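Local coordinates for FrpC operon protein (Neisseria meningitidis, PDB 5EDF) that binds the RTX protein FrpC, is iron-regulated, and is thought to take part in adhesion, its exact function being unknown, at residues 9-14 with 44-49; 15-20 with 30-35; 21-26 with 101-106; 135-140 with 147-152. One frame throughout, in Å; residues are numbered along the deposited sequence. Where two conformers were deposited one is given.

Contact 1 (9-14 with 44-49)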
loop_
_atom_site.group_PDB
_atom_site.type_symbol
_atom_site.label_atom_id
_atom_site.label_comp_id
_atom_site.label_asym_id
_atom_site.label_seq_id
_atom_site.Cartn_x
_atom_site.Cartn_y
_atom_site.Cartn_z
ATOM N N PRO A 9 -12.935 -7.010 20.380
ATOM C CA PRO A 9 -11.881 -7.879 20.903
ATOM C C PRO A 9 -10.724 -8.000 19.925
ATOM O O PRO A 9 -10.852 -7.733 18.745
ATOM C CB PRO A 9 -12.607 -9.216 21.050
ATOM C CG PRO A 9 -13.603 -9.225 19.921
ATOM C CD PRO A 9 -14.097 -7.795 19.913
ATOM N N GLU A 10 -9.586 -8.442 20.422
ATOM C CA GLU A 10 -8.479 -8.843 19.551
ATOM C C GLU A 10 -9.013 -9.801 18.488
ATOM O O GLU A 10 -9.695 -10.751 18.823
ATOM C CB GLU A 10 -7.428 -9.566 20.396
ATOM C CG GLU A 10 -6.198 -9.955 19.610
ATOM C CD GLU A 10 -5.250 -10.877 20.339
ATOM O OE1 GLU A 10 -5.496 -11.270 21.503
ATOM O OE2 GLU A 10 -4.235 -11.258 19.732
ATOM N N PRO A 11 -8.702 -9.567 17.197
ATOM C CA PRO A 11 -9.146 -10.503 16.180
ATOM C C PRO A 11 -8.483 -11.885 16.223
ATOM O O PRO A 11 -7.317 -12.013 16.613
ATOM C CB PRO A 11 -8.794 -9.805 14.840
ATOM C CG PRO A 11 -8.464 -8.396 15.186
ATOM C CD PRO A 11 -8.007 -8.408 16.616
HETATM N N MSE A 12 -9.249 -12.914 15.833
HETATM C CA MSE A 12 -8.649 -14.192 15.495
HETATM C C MSE A 12 -8.319 -14.283 14.000
HETATM O O MSE A 12 -7.214 -14.669 13.635
HETATM C CB MSE A 12 -9.505 -15.384 15.945
HETATM C CG MSE A 12 -8.881 -16.708 15.584
HETATM SE SE MSE A 12 -10.025 -18.176 16.035
HETATM C CE MSE A 12 -11.528 -17.842 14.938
ATOM N N THR A 13 -9.276 -13.937 13.147
ATOM C CA THR A 13 -9.081 -13.911 11.715
ATOM C C THR A 13 -8.924 -12.488 11.159
ATOM O O THR A 13 -8.346 -12.330 10.070
ATOM C CB THR A 13 -10.277 -14.502 10.970
ATOM O OG1 THR A 13 -11.415 -13.645 11.145
ATOM C CG2 THR A 13 -10.597 -15.922 11.451
ATOM N N GLY A 14 -9.472 -11.491 11.829
ATOM C CA GLY A 14 -9.508 -10.108 11.305
ATOM C C GLY A 14 -10.796 -9.733 10.626
ATOM O O GLY A 14 -10.991 -8.566 10.311
ATOM N N THR A 44 -5.210 -5.094 22.334
ATOM C CA THR A 44 -6.278 -5.845 23.044
ATOM C C THR A 44 -7.633 -5.143 22.934
ATOM O O THR A 44 -8.679 -5.731 23.227
ATOM C CB THR A 44 -5.956 -6.129 24.548
ATOM O OG1 THR A 44 -5.955 -4.898 25.291
ATOM C CG2 THR A 44 -4.644 -6.846 24.676
ATOM N N LYS A 45 -7.631 -3.881 22.526
ATOM C CA LYS A 45 -8.894 -3.170 22.327
ATOM C C LYS A 45 -8.860 -2.586 20.924
ATOM O O LYS A 45 -7.939 -1.848 20.570
ATOM C CB LYS A 45 -9.087 -2.067 23.350
ATOM C CG LYS A 45 -9.236 -2.588 24.782
ATOM C CD LYS A 45 -9.335 -1.441 25.769
ATOM C CE LYS A 45 -9.497 -1.941 27.211
ATOM N NZ LYS A 45 -8.370 -2.811 27.718
ATOM N N TRP A 46 -9.850 -2.933 20.113
ATOM C CA TRP A 46 -9.849 -2.599 18.702
ATOM C C TRP A 46 -11.006 -1.682 18.387
ATOM O O TRP A 46 -12.101 -1.833 18.944
ATOM C CB TRP A 46 -9.915 -3.874 17.844
ATOM C CG TRP A 46 -8.606 -4.611 17.806
ATOM C CD1 TRP A 46 -7.988 -5.203 18.836
ATOM C CD2 TRP A 46 -7.749 -4.786 16.655
ATOM N NE1 TRP A 46 -6.774 -5.757 18.437
ATOM C CE2 TRP A 46 -6.617 -5.497 17.098
ATOM C CE3 TRP A 46 -7.816 -4.387 15.316
ATOM C CZ2 TRP A 46 -5.562 -5.811 16.241
ATOM C CZ3 TRP A 46 -6.752 -4.741 14.467
ATOM C CH2 TRP A 46 -5.683 -5.427 14.939
ATOM N N LEU A 47 -10.759 -0.767 17.479
ATOM C CA LEU A 47 -11.745 0.204 17.007
ATOM C C LEU A 47 -13.051 -0.504 16.719
ATOM O O LEU A 47 -13.079 -1.570 16.090
ATOM C CB LEU A 47 -11.291 0.895 15.710
ATOM C CG LEU A 47 -12.088 2.124 15.277
ATOM C CD1 LEU A 47 -11.865 3.259 16.252
ATOM C CD2 LEU A 47 -11.669 2.539 13.882
ATOM N N SER A 48 -14.150 0.123 17.144
ATOM C CA SER A 48 -15.478 -0.389 16.884
ATOM C C SER A 48 -16.405 0.705 16.397
ATOM O O SER A 48 -16.214 1.868 16.734
ATOM C CB SER A 48 -16.059 -0.968 18.176
ATOM O OG SER A 48 -15.994 -0.068 19.282
ATOM N N ASP A 49 -17.435 0.341 15.642
ATOM C CA ASP A 49 -18.554 1.264 15.386
ATOM C C ASP A 49 -19.068 1.766 16.759
ATOM O O ASP A 49 -19.191 1.008 17.725
ATOM C CB ASP A 49 -19.661 0.527 14.643
ATOM C CG ASP A 49 -19.274 0.105 13.245
ATOM O OD1 ASP A 49 -18.519 0.835 12.575
ATOM O OD2 ASP A 49 -19.794 -0.921 12.785
HETATM O O HOH W 1 -9.022 -8.332 23.293
#
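P9 O lies obliquely to the indole of W46, 3.8 Å from CD1, and is also hydrogen-bonded to Y32 OH. At E10 the backbone does the touching: CA comes 3.7 Å from W46 NE1, whose hydrogen bond goes to A43 O. A water closes the gap beside it, accepting from E10 N at 2.9 Å and donating to T44 O at 2.6 Å. The E10 carboxylate turns to Y79, Q81 and K84. P11 carries the apolar part, its side chain crossing that of W46 at about a right angle. P11 CD sits over one indole face in a CH-pi contact, 3.5 Å from the centroid of the five-membered ring, with CG above the six-membered ring. This proline-on-tryptophan packing joins the N-terminal loop to the short hairpin of strands 39-40 and 45-46. The CD hydrogens, polarised by the adjoining amide nitrogen, would suit the electron-rich indole face, so dispersion and weak electrostatics probably dominate the P11-W46 contact, while one water gives the polar link.

Contact 2 (15-20 with 30-35)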
loop_
_atom_site.group_PDB
_atom_site.type_symbol
_atom_site.label_atom_id
_atom_site.label_comp_id
_atom_site.label_asym_id
_atom_site.label_seq_id
_atom_site.Cartn_x
_atom_site.Cartn_y
_atom_site.Cartn_z
ATOM N N PHE A 15 -11.690 -10.689 10.445
ATOM C CA PHE A 15 -12.953 -10.472 9.731
ATOM C C PHE A 15 -14.193 -10.513 10.617
ATOM O O PHE A 15 -15.303 -10.373 10.128
ATOM C CB PHE A 15 -13.075 -11.508 8.590
ATOM C CG PHE A 15 -12.005 -11.364 7.548
ATOM C CD1 PHE A 15 -12.113 -10.376 6.563
ATOM C CD2 PHE A 15 -10.851 -12.113 7.600
ATOM C CE1 PHE A 15 -11.091 -10.217 5.613
ATOM C CE2 PHE A 15 -9.836 -11.925 6.659
ATOM C CZ PHE A 15 -9.969 -10.978 5.696
ATOM N N GLU A 16 -14.007 -10.648 11.936
ATOM C CA GLU A 16 -15.141 -10.846 12.823
ATOM C C GLU A 16 -16.015 -9.621 12.966
ATOM O O GLU A 16 -17.165 -9.748 13.331
ATOM C CB GLU A 16 -14.652 -11.242 14.217
ATOM C CG GLU A 16 -13.909 -12.540 14.299
ATOM C CD GLU A 16 -12.395 -12.451 14.118
ATOM O OE1 GLU A 16 -11.837 -11.451 13.603
ATOM O OE2 GLU A 16 -11.720 -13.418 14.516
ATOM N N HIS A 17 -15.437 -8.444 12.758
ATOM C CA HIS A 17 -16.119 -7.185 12.844
ATOM C C HIS A 17 -15.655 -6.297 11.739
ATOM O O HIS A 17 -14.564 -6.520 11.174
ATOM C CB HIS A 17 -15.772 -6.483 14.165
ATOM C CG HIS A 17 -16.298 -7.191 15.348
ATOM N ND1 HIS A 17 -17.625 -7.093 15.700
ATOM C CD2 HIS A 17 -15.712 -8.020 16.233
ATOM C CE1 HIS A 17 -17.829 -7.832 16.776
ATOM N NE2 HIS A 17 -16.690 -8.400 17.131
ATOM N N THR A 18 -16.484 -5.332 11.405
ATOM C CA THR A 18 -16.127 -4.271 10.485
ATOM C C THR A 18 -16.293 -2.928 11.184
ATOM O O THR A 18 -17.017 -2.800 12.182
ATOM C CB THR A 18 -16.977 -4.299 9.241
ATOM O OG1 THR A 18 -18.351 -4.119 9.610
ATOM C CG2 THR A 18 -16.858 -5.626 8.452
ATOM N N VAL A 19 -15.660 -1.909 10.624
ATOM C CA VAL A 19 -15.891 -0.527 11.011
ATOM C C VAL A 19 -16.324 0.258 9.759
ATOM O O VAL A 19 -15.678 0.147 8.705
ATOM C CB VAL A 19 -14.678 0.113 11.692
ATOM C CG1 VAL A 19 -14.940 1.607 12.061
ATOM C CG2 VAL A 19 -14.275 -0.705 12.927
ATOM N N THR A 20 -17.347 1.089 9.900
ATOM C CA THR A 20 -17.861 1.911 8.836
ATOM C C THR A 20 -17.313 3.340 8.916
ATOM O O THR A 20 -17.349 3.992 9.969
ATOM C CB THR A 20 -19.371 1.916 8.834
ATOM O OG1 THR A 20 -19.846 0.570 8.694
ATOM C CG2 THR A 20 -19.923 2.805 7.718
ATOM N N ILE A 30 -14.795 -1.666 6.470
ATOM C CA ILE A 30 -13.476 -2.297 6.497
ATOM C C ILE A 30 -13.436 -3.378 7.551
ATOM O O ILE A 30 -13.698 -3.092 8.721
ATOM C CB ILE A 30 -12.391 -1.249 6.782
ATOM C CG1 ILE A 30 -12.462 -0.148 5.719
ATOM C CG2 ILE A 30 -10.978 -1.904 6.803
ATOM C CD1 ILE A 30 -11.333 0.868 5.774
ATOM N N PRO A 31 -13.074 -4.620 7.179
ATOM C CA PRO A 31 -12.849 -5.627 8.232
ATOM C C PRO A 31 -11.814 -5.147 9.238
ATOM O O PRO A 31 -10.771 -4.607 8.844
ATOM C CB PRO A 31 -12.383 -6.859 7.467
ATOM C CG PRO A 31 -12.944 -6.663 6.071
ATOM C CD PRO A 31 -12.852 -5.173 5.842
ATOM N N TYR A 32 -12.102 -5.265 10.522
ATOM C CA TYR A 32 -11.373 -4.515 11.515
ATOM C C TYR A 32 -9.941 -4.937 11.685
ATOM O O TYR A 32 -9.120 -4.148 12.187
ATOM C CB TYR A 32 -12.137 -4.479 12.847
ATOM C CG TYR A 32 -12.008 -5.659 13.762
ATOM C CD1 TYR A 32 -12.166 -6.977 13.340
ATOM C CD2 TYR A 32 -11.803 -5.454 15.120
ATOM C CE1 TYR A 32 -12.084 -8.041 14.233
ATOM C CE2 TYR A 32 -11.741 -6.490 15.988
ATOM C CZ TYR A 32 -11.888 -7.790 15.571
ATOM O OH TYR A 32 -11.855 -8.845 16.456
ATOM N N GLY A 33 -9.579 -6.143 11.257
ATOM C CA GLY A 33 -8.208 -6.577 11.292
ATOM C C GLY A 33 -7.244 -5.824 10.407
ATOM O O GLY A 33 -6.041 -5.946 10.576
ATOM N N TYR A 34 -7.765 -4.997 9.494
ATOM C CA TYR A 34 -6.925 -4.110 8.684
ATOM C C TYR A 34 -6.635 -2.784 9.367
ATOM O O TYR A 34 -6.006 -1.933 8.776
ATOM C CB TYR A 34 -7.631 -3.840 7.345
ATOM C CG TYR A 34 -7.692 -5.057 6.452
ATOM C CD1 TYR A 34 -6.551 -5.571 5.832
ATOM C CD2 TYR A 34 -8.886 -5.726 6.249
ATOM C CE1 TYR A 34 -6.622 -6.704 5.024
ATOM C CE2 TYR A 34 -8.945 -6.825 5.432
ATOM C CZ TYR A 34 -7.818 -7.313 4.820
ATOM O OH TYR A 34 -7.876 -8.449 4.019
ATOM N N LEU A 35 -7.087 -2.626 10.610
ATOM C CA LEU A 35 -7.012 -1.355 11.347
ATOM C C LEU A 35 -6.120 -1.407 12.578
ATOM O O LEU A 35 -6.440 -0.803 13.613
ATOM C CB LEU A 35 -8.421 -0.868 11.709
ATOM C CG LEU A 35 -9.392 -0.707 10.521
ATOM C CD1 LEU A 35 -10.822 -0.536 11.044
ATOM C CD2 LEU A 35 -8.974 0.414 9.590
#
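T18 and V19 pair with I30 and P31 at the open end of a beta hairpin, strands 18-23 and 26-31, where the second strand runs into a short 3-10 segment beginning at Y32. Two backbone bonds make V19 and I30 an antiparallel hydrogen-bonded pair: V19 N to I30 O, and I30 N to V19 O at 3.0 Å. Beyond the T18-P31 non-hydrogen-bonded pair, Y32 N donates to H17 O at 2.8 Å. Among aromatic contacts, H17 CB lies over one face of the Y32 ring, 3.9 Å from its centroid. The imidazole turns its edge to the same ring, planes at 85°. A chi1 of 82° sets Y32 CG between the backbone N and the carbonyl carbon. Apolar contacts flank the turn: V19 CG2 meets L35 CD1 at 3.9 Å, and F15 CD1 touches P31 CB at 3.6 Å. E16 OE1 accepts from G14 N and OE2 from M12 N and T13 N; OE1 approaches Y32 CE1 at 3.5 Å in the ring plane, the carboxylate nearly perpendicular.

Contact 3 (21-26 with 101-106)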
loop_
_atom_site.group_PDB
_atom_site.type_symbol
_atom_site.label_atom_id
_atom_site.label_comp_id
_atom_site.label_asym_id
_atom_site.label_seq_id
_atom_site.Cartn_x
_atom_site.Cartn_y
_atom_site.Cartn_z
ATOM N N PHE A 21 -16.780 3.805 7.784
ATOM C CA PHE A 21 -16.192 5.119 7.616
ATOM C C PHE A 21 -16.987 5.878 6.567
ATOM O O PHE A 21 -17.614 5.285 5.737
ATOM C CB PHE A 21 -14.769 4.978 7.148
ATOM C CG PHE A 21 -13.854 4.351 8.165
ATOM C CD1 PHE A 21 -13.191 5.127 9.094
ATOM C CD2 PHE A 21 -13.653 2.979 8.186
ATOM C CE1 PHE A 21 -12.325 4.564 10.033
ATOM C CE2 PHE A 21 -12.777 2.419 9.095
ATOM C CZ PHE A 21 -12.135 3.210 10.032
ATOM N N ASP A 22 -16.959 7.201 6.670
ATOM C CA ASP A 22 -17.669 8.069 5.743
ATOM C C ASP A 22 -16.761 9.183 5.269
ATOM O O ASP A 22 -16.215 9.905 6.085
ATOM C CB ASP A 22 -18.935 8.674 6.381
ATOM C CG ASP A 22 -19.667 9.560 5.444
ATOM O OD1 ASP A 22 -20.392 9.030 4.578
ATOM O OD2 ASP A 22 -19.490 10.784 5.559
ATOM N N PHE A 23 -16.546 9.247 3.953
ATOM C CA PHE A 23 -15.843 10.343 3.306
ATOM C C PHE A 23 -16.862 11.268 2.660
ATOM O O PHE A 23 -17.294 11.006 1.552
ATOM C CB PHE A 23 -14.935 9.831 2.175
ATOM C CG PHE A 23 -13.796 8.930 2.600
ATOM C CD1 PHE A 23 -12.530 9.448 2.905
ATOM C CD2 PHE A 23 -13.940 7.567 2.509
ATOM C CE1 PHE A 23 -11.464 8.589 3.210
ATOM C CE2 PHE A 23 -12.858 6.703 2.798
ATOM C CZ PHE A 23 -11.632 7.250 3.137
ATOM N N GLN A 24 -17.251 12.305 3.382
ATOM C CA GLN A 24 -18.250 13.256 2.887
ATOM C C GLN A 24 -19.407 12.563 2.171
ATOM O O GLN A 24 -19.797 12.970 1.070
ATOM C CB GLN A 24 -17.603 14.321 2.005
ATOM C CG GLN A 24 -16.393 14.994 2.618
ATOM C CD GLN A 24 -16.721 15.965 3.737
ATOM O OE1 GLN A 24 -17.859 16.425 3.883
ATOM N NE2 GLN A 24 -15.712 16.283 4.539
ATOM N N GLY A 25 -19.983 11.546 2.807
ATOM C CA GLY A 25 -21.119 10.839 2.253
ATOM C C GLY A 25 -20.838 9.474 1.649
ATOM O O GLY A 25 -21.728 8.649 1.536
ATOM N N THR A 26 -19.578 9.222 1.255
ATOM C CA THR A 26 -19.222 7.968 0.626
ATOM C C THR A 26 -18.735 6.974 1.703
ATOM O O THR A 26 -17.773 7.254 2.421
ATOM C CB THR A 26 -18.100 8.194 -0.375
ATOM O OG1 THR A 26 -18.580 9.069 -1.429
ATOM C CG2 THR A 26 -17.677 6.888 -0.988
ATOM N N ILE A 101 -1.265 1.608 4.101
ATOM C CA ILE A 101 -1.900 2.044 2.865
ATOM C C ILE A 101 -2.856 3.171 3.194
ATOM O O ILE A 101 -3.759 2.995 4.021
ATOM C CB ILE A 101 -2.619 0.865 2.146
ATOM C CG1 ILE A 101 -1.614 -0.253 1.810
ATOM C CG2 ILE A 101 -3.356 1.410 0.913
ATOM C CD1 ILE A 101 -2.253 -1.557 1.420
ATOM N N VAL A 102 -2.627 4.345 2.610
ATOM C CA VAL A 102 -3.393 5.543 2.938
ATOM C C VAL A 102 -4.446 5.764 1.866
ATOM O O VAL A 102 -4.132 5.923 0.686
ATOM C CB VAL A 102 -2.490 6.748 3.139
ATOM C CG1 VAL A 102 -3.326 8.013 3.415
ATOM C CG2 VAL A 102 -1.507 6.516 4.270
ATOM N N ILE A 103 -5.699 5.823 2.307
ATOM C CA ILE A 103 -6.869 5.944 1.444
ATOM C C ILE A 103 -7.540 7.282 1.700
ATOM O O ILE A 103 -7.866 7.603 2.851
ATOM C CB ILE A 103 -7.872 4.821 1.710
ATOM C CG1 ILE A 103 -7.221 3.464 1.552
ATOM C CG2 ILE A 103 -9.101 4.955 0.775
ATOM C CD1 ILE A 103 -8.054 2.283 2.063
ATOM N N ARG A 104 -7.777 8.040 0.633
ATOM C CA ARG A 104 -8.512 9.316 0.674
ATOM C C ARG A 104 -9.511 9.331 -0.449
ATOM O O ARG A 104 -9.401 8.566 -1.398
ATOM C CB ARG A 104 -7.584 10.523 0.493
ATOM C CG ARG A 104 -6.562 10.621 1.562
ATOM C CD ARG A 104 -5.702 11.868 1.373
ATOM N NE ARG A 104 -6.485 13.016 1.778
ATOM C CZ ARG A 104 -6.342 13.709 2.916
ATOM N NH1 ARG A 104 -5.372 13.456 3.777
ATOM N NH2 ARG A 104 -7.175 14.690 3.160
ATOM N N LYS A 105 -10.509 10.218 -0.370
ATOM C CA LYS A 105 -11.422 10.381 -1.484
ATOM C C LYS A 105 -11.191 11.722 -2.156
ATOM O O LYS A 105 -11.646 12.736 -1.676
ATOM C CB LYS A 105 -12.862 10.208 -1.029
ATOM C CG LYS A 105 -13.854 10.083 -2.204
ATOM C CD LYS A 105 -15.284 9.997 -1.786
ATOM C CE LYS A 105 -15.790 11.316 -1.308
ATOM N NZ LYS A 105 -16.273 12.124 -2.473
ATOM N N ASP A 106 -10.552 11.674 -3.308
ATOM C CA ASP A 106 -10.175 12.863 -4.075
ATOM C C ASP A 106 -10.123 12.527 -5.536
ATOM O O ASP A 106 -9.864 11.396 -5.895
ATOM C CB ASP A 106 -8.792 13.328 -3.661
ATOM C CG ASP A 106 -8.771 13.991 -2.307
ATOM O OD1 ASP A 106 -9.625 14.880 -2.096
ATOM O OD2 ASP A 106 -7.891 13.669 -1.470
HETATM O O HOH W 2 -19.147 11.716 -1.238
#
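The tip of the beta hairpin 18-31, a type I' turn from F23 to T26, packs through F23 and T26 against strand 98-105 of the large antiparallel sheet. F23 and K105 run alongside each other in opposite senses, CB to CB at 3.8 Å. The ring edge at F23 CE1 faces I103 O, 3.7 Å away, and F23 CZ lies 4.2 Å from I103 CG2. K105 sets out with CG anti to its backbone N, then bends at chi3 (73°) and chi4, its chain crossing T26 at a slant. Its CD passes T26 OG1 at 3.4 Å and its CE approaches F23 O at 3.2 Å. The ammonium joins the turn through water: K105 NZ donates to a water 3.2 Å away, which donates to Q24 O and bonds T26 OG1. D22 OD2, just before the turn, accepts from G25 N at 2.9 Å on its syn side, an Asx motif. Tight two-residue beta hairpins typically use this I' turn, here with Q24 and G25 at its corners.

Contact 4 (135-140 with 147-152)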
loop_
_atom_site.group_PDB
_atom_site.type_symbol
_atom_site.label_atom_id
_atom_site.label_comp_id
_atom_site.label_asym_id
_atom_site.label_seq_id
_atom_site.Cartn_x
_atom_site.Cartn_y
_atom_site.Cartn_z
ATOM N N ALA A 135 6.427 0.121 -18.873
ATOM C CA ALA A 135 7.606 -0.029 -18.050
ATOM C C ALA A 135 8.697 0.892 -18.515
ATOM O O ALA A 135 8.898 1.084 -19.727
ATOM C CB ALA A 135 8.102 -1.462 -18.046
ATOM N N TYR A 136 9.406 1.472 -17.548
ATOM C CA TYR A 136 10.515 2.395 -17.805
ATOM C C TYR A 136 11.676 2.111 -16.885
ATOM O O TYR A 136 11.489 1.676 -15.724
ATOM C CB TYR A 136 10.111 3.855 -17.602
ATOM C CG TYR A 136 8.961 4.340 -18.454
ATOM C CD1 TYR A 136 9.182 5.027 -19.641
ATOM C CD2 TYR A 136 7.644 4.030 -18.126
ATOM C CE1 TYR A 136 8.109 5.404 -20.473
ATOM C CE2 TYR A 136 6.581 4.430 -18.934
ATOM C CZ TYR A 136 6.814 5.123 -20.100
ATOM O OH TYR A 136 5.775 5.518 -20.930
ATOM N N GLU A 137 12.876 2.394 -17.372
ATOM C CA GLU A 137 14.086 2.148 -16.622
ATOM C C GLU A 137 14.942 3.397 -16.718
ATOM O O GLU A 137 15.219 3.884 -17.827
ATOM C CB GLU A 137 14.844 0.925 -17.149
ATOM C CG GLU A 137 16.034 0.537 -16.295
ATOM C CD GLU A 137 16.679 -0.776 -16.759
ATOM O OE1 GLU A 137 16.357 -1.242 -17.863
ATOM O OE2 GLU A 137 17.517 -1.318 -16.024
ATOM N N ASP A 138 15.347 3.912 -15.560
ATOM C CA ASP A 138 16.210 5.071 -15.493
ATOM C C ASP A 138 17.604 4.539 -15.191
ATOM O O ASP A 138 17.857 4.011 -14.104
ATOM C CB ASP A 138 15.734 6.016 -14.404
ATOM C CG ASP A 138 16.488 7.311 -14.374
ATOM O OD1 ASP A 138 17.473 7.516 -15.128
ATOM O OD2 ASP A 138 16.062 8.191 -13.578
ATOM N N LYS A 139 18.491 4.643 -16.165
ATOM C CA LYS A 139 19.887 4.280 -16.027
ATOM C C LYS A 139 20.774 5.483 -16.341
ATOM O O LYS A 139 21.926 5.319 -16.784
ATOM C CB LYS A 139 20.226 3.127 -16.993
ATOM C CG LYS A 139 19.754 1.784 -16.523
ATOM C CD LYS A 139 20.001 0.688 -17.577
ATOM C CE LYS A 139 21.431 0.208 -17.625
ATOM N NZ LYS A 139 21.557 -0.931 -18.590
ATOM N N ARG A 140 20.260 6.695 -16.129
ATOM C CA ARG A 140 21.059 7.870 -16.418
ATOM C C ARG A 140 22.320 7.915 -15.576
ATOM O O ARG A 140 22.371 7.437 -14.443
ATOM C CB ARG A 140 20.261 9.151 -16.265
ATOM C CG ARG A 140 19.169 9.279 -17.270
ATOM C CD ARG A 140 18.294 10.477 -16.950
ATOM N NE ARG A 140 17.557 10.307 -15.699
ATOM C CZ ARG A 140 16.868 11.264 -15.100
ATOM N NH1 ARG A 140 16.819 12.485 -15.589
ATOM N NH2 ARG A 140 16.242 10.979 -13.966
ATOM N N TYR A 147 25.413 3.629 -8.698
ATOM C CA TYR A 147 24.329 2.752 -8.262
ATOM C C TYR A 147 22.943 3.287 -8.611
ATOM O O TYR A 147 21.942 2.576 -8.451
ATOM C CB TYR A 147 24.454 2.523 -6.762
ATOM C CG TYR A 147 25.823 2.015 -6.387
ATOM C CD1 TYR A 147 26.253 0.760 -6.808
ATOM C CD2 TYR A 147 26.704 2.805 -5.660
ATOM C CE1 TYR A 147 27.519 0.289 -6.492
ATOM C CE2 TYR A 147 27.987 2.347 -5.333
ATOM C CZ TYR A 147 28.383 1.079 -5.752
ATOM O OH TYR A 147 29.634 0.575 -5.454
ATOM N N PHE A 148 22.870 4.514 -9.132
ATOM C CA PHE A 148 21.594 5.092 -9.525
ATOM C C PHE A 148 20.852 4.187 -10.539
ATOM O O PHE A 148 21.350 3.888 -11.610
ATOM C CB PHE A 148 21.835 6.463 -10.122
ATOM C CG PHE A 148 20.597 7.219 -10.411
ATOM C CD1 PHE A 148 19.869 7.784 -9.388
ATOM C CD2 PHE A 148 20.149 7.361 -11.702
ATOM C CE1 PHE A 148 18.710 8.497 -9.655
ATOM C CE2 PHE A 148 19.024 8.065 -11.969
ATOM C CZ PHE A 148 18.278 8.618 -10.954
ATOM N N HIS A 149 19.641 3.770 -10.189
ATOM C CA HIS A 149 18.877 2.845 -10.986
ATOM C C HIS A 149 17.433 2.851 -10.484
ATOM O O HIS A 149 17.199 2.481 -9.343
ATOM C CB HIS A 149 19.451 1.429 -10.834
ATOM C CG HIS A 149 19.054 0.495 -11.930
ATOM N ND1 HIS A 149 19.342 -0.853 -11.891
ATOM C CD2 HIS A 149 18.434 0.713 -13.112
ATOM C CE1 HIS A 149 18.907 -1.424 -13.000
ATOM N NE2 HIS A 149 18.347 -0.497 -13.756
ATOM N N GLU A 150 16.507 3.241 -11.336
ATOM C CA GLU A 150 15.101 3.360 -10.934
ATOM C C GLU A 150 14.234 2.796 -12.033
ATOM O O GLU A 150 14.609 2.813 -13.222
ATOM C CB GLU A 150 14.743 4.804 -10.612
ATOM C CG GLU A 150 15.903 5.489 -9.880
ATOM C CD GLU A 150 15.519 6.645 -8.997
ATOM O OE1 GLU A 150 14.590 7.389 -9.363
ATOM O OE2 GLU A 150 16.188 6.808 -7.946
ATOM N N PHE A 151 13.120 2.220 -11.642
ATOM C CA PHE A 151 12.126 1.643 -12.530
ATOM C C PHE A 151 10.767 2.269 -12.271
ATOM O O PHE A 151 10.429 2.590 -11.108
ATOM C CB PHE A 151 11.974 0.146 -12.247
ATOM C CG PHE A 151 13.190 -0.650 -12.500
ATOM C CD1 PHE A 151 13.407 -1.184 -13.759
ATOM C CD2 PHE A 151 14.125 -0.856 -11.521
ATOM C CE1 PHE A 151 14.537 -1.938 -14.041
ATOM C CE2 PHE A 151 15.285 -1.611 -11.784
ATOM C CZ PHE A 151 15.479 -2.161 -13.055
ATOM N N TYR A 152 9.965 2.429 -13.308
ATOM C CA TYR A 152 8.603 2.886 -13.234
ATOM C C TYR A 152 7.723 1.918 -13.950
ATOM O O TYR A 152 8.083 1.475 -15.044
ATOM C CB TYR A 152 8.435 4.271 -13.883
ATOM C CG TYR A 152 9.245 5.375 -13.263
ATOM C CD1 TYR A 152 8.706 6.236 -12.320
ATOM C CD2 TYR A 152 10.588 5.556 -13.610
ATOM C CE1 TYR A 152 9.471 7.250 -11.763
ATOM C CE2 TYR A 152 11.355 6.566 -13.044
ATOM C CZ TYR A 152 10.796 7.418 -12.125
ATOM O OH TYR A 152 11.529 8.433 -11.599
HETATM O O HOH W 3 14.129 8.352 -11.788
HETATM O O HOH W 4 23.109 5.132 -13.346
#
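D138 OD2, held by R140 NH2 and a water, touches the rim of the F148 ring, 3.4 Å from CE2, with carboxylate and ring planes almost perpendicular. R140 NH2 lies 2.8 Å from D138 OD2; the water, 2.6 Å from it, also donates to E150 OE1 and accepts from Y152 OH. The setting is a beta hairpin of strands 133-138 and 150-155, antiparallel, with Y136 facing Y152 and D138 facing E150 as hydrogen-bonded pairs. D138 N gives E150 O a nearly straight bond, 177° at the hydrogen. R140 clasps D138 side-on, NE to OD1 and NH2 to OD2; its backbone N also reaches OD1 from the opposite face of the carboxylate, forming an Asx turn. The bidentate clasp fixes the carboxylate's rotation, and R140 together with the water may ease the repulsion from E150, whose own salt bridge is with R166. On the face bearing E137 and F151, the extended E137 chain, CG anti to its backbone N (chi1 -173°), runs beside the F151 ring. Its carboxylate lies nearly coplanar with the H149 imidazole, and H149 NE2 donates in its ring plane to the anti lone pair of E137 OE2 at 2.6 Å.

In the fold
Contacts 1, 2 and 3 touch one another, while contact 4 lies across the chain's centre from each. Contact 2 is nested within the loop closed by contact 1, their centres about 8 Å apart; D49 OD1 probably accepts from T20 N at 2.9 Å, and W46 CZ3 packs on Y32 O. Contacts 2 and 3 share strand 18-23, with F21 CE2 touching I30 CD1 at 3.9 Å, and F21 CZ also meets L47 of contact 1. Contacts 3 and 4 reach the same nine-stranded antiparallel sheet, yet their centres stand about 33 Å apart. A bound sodium lies about 9 Å from the side chain of L35 in contact 2. I162 of the azide pocket borders Y152 of contact 4.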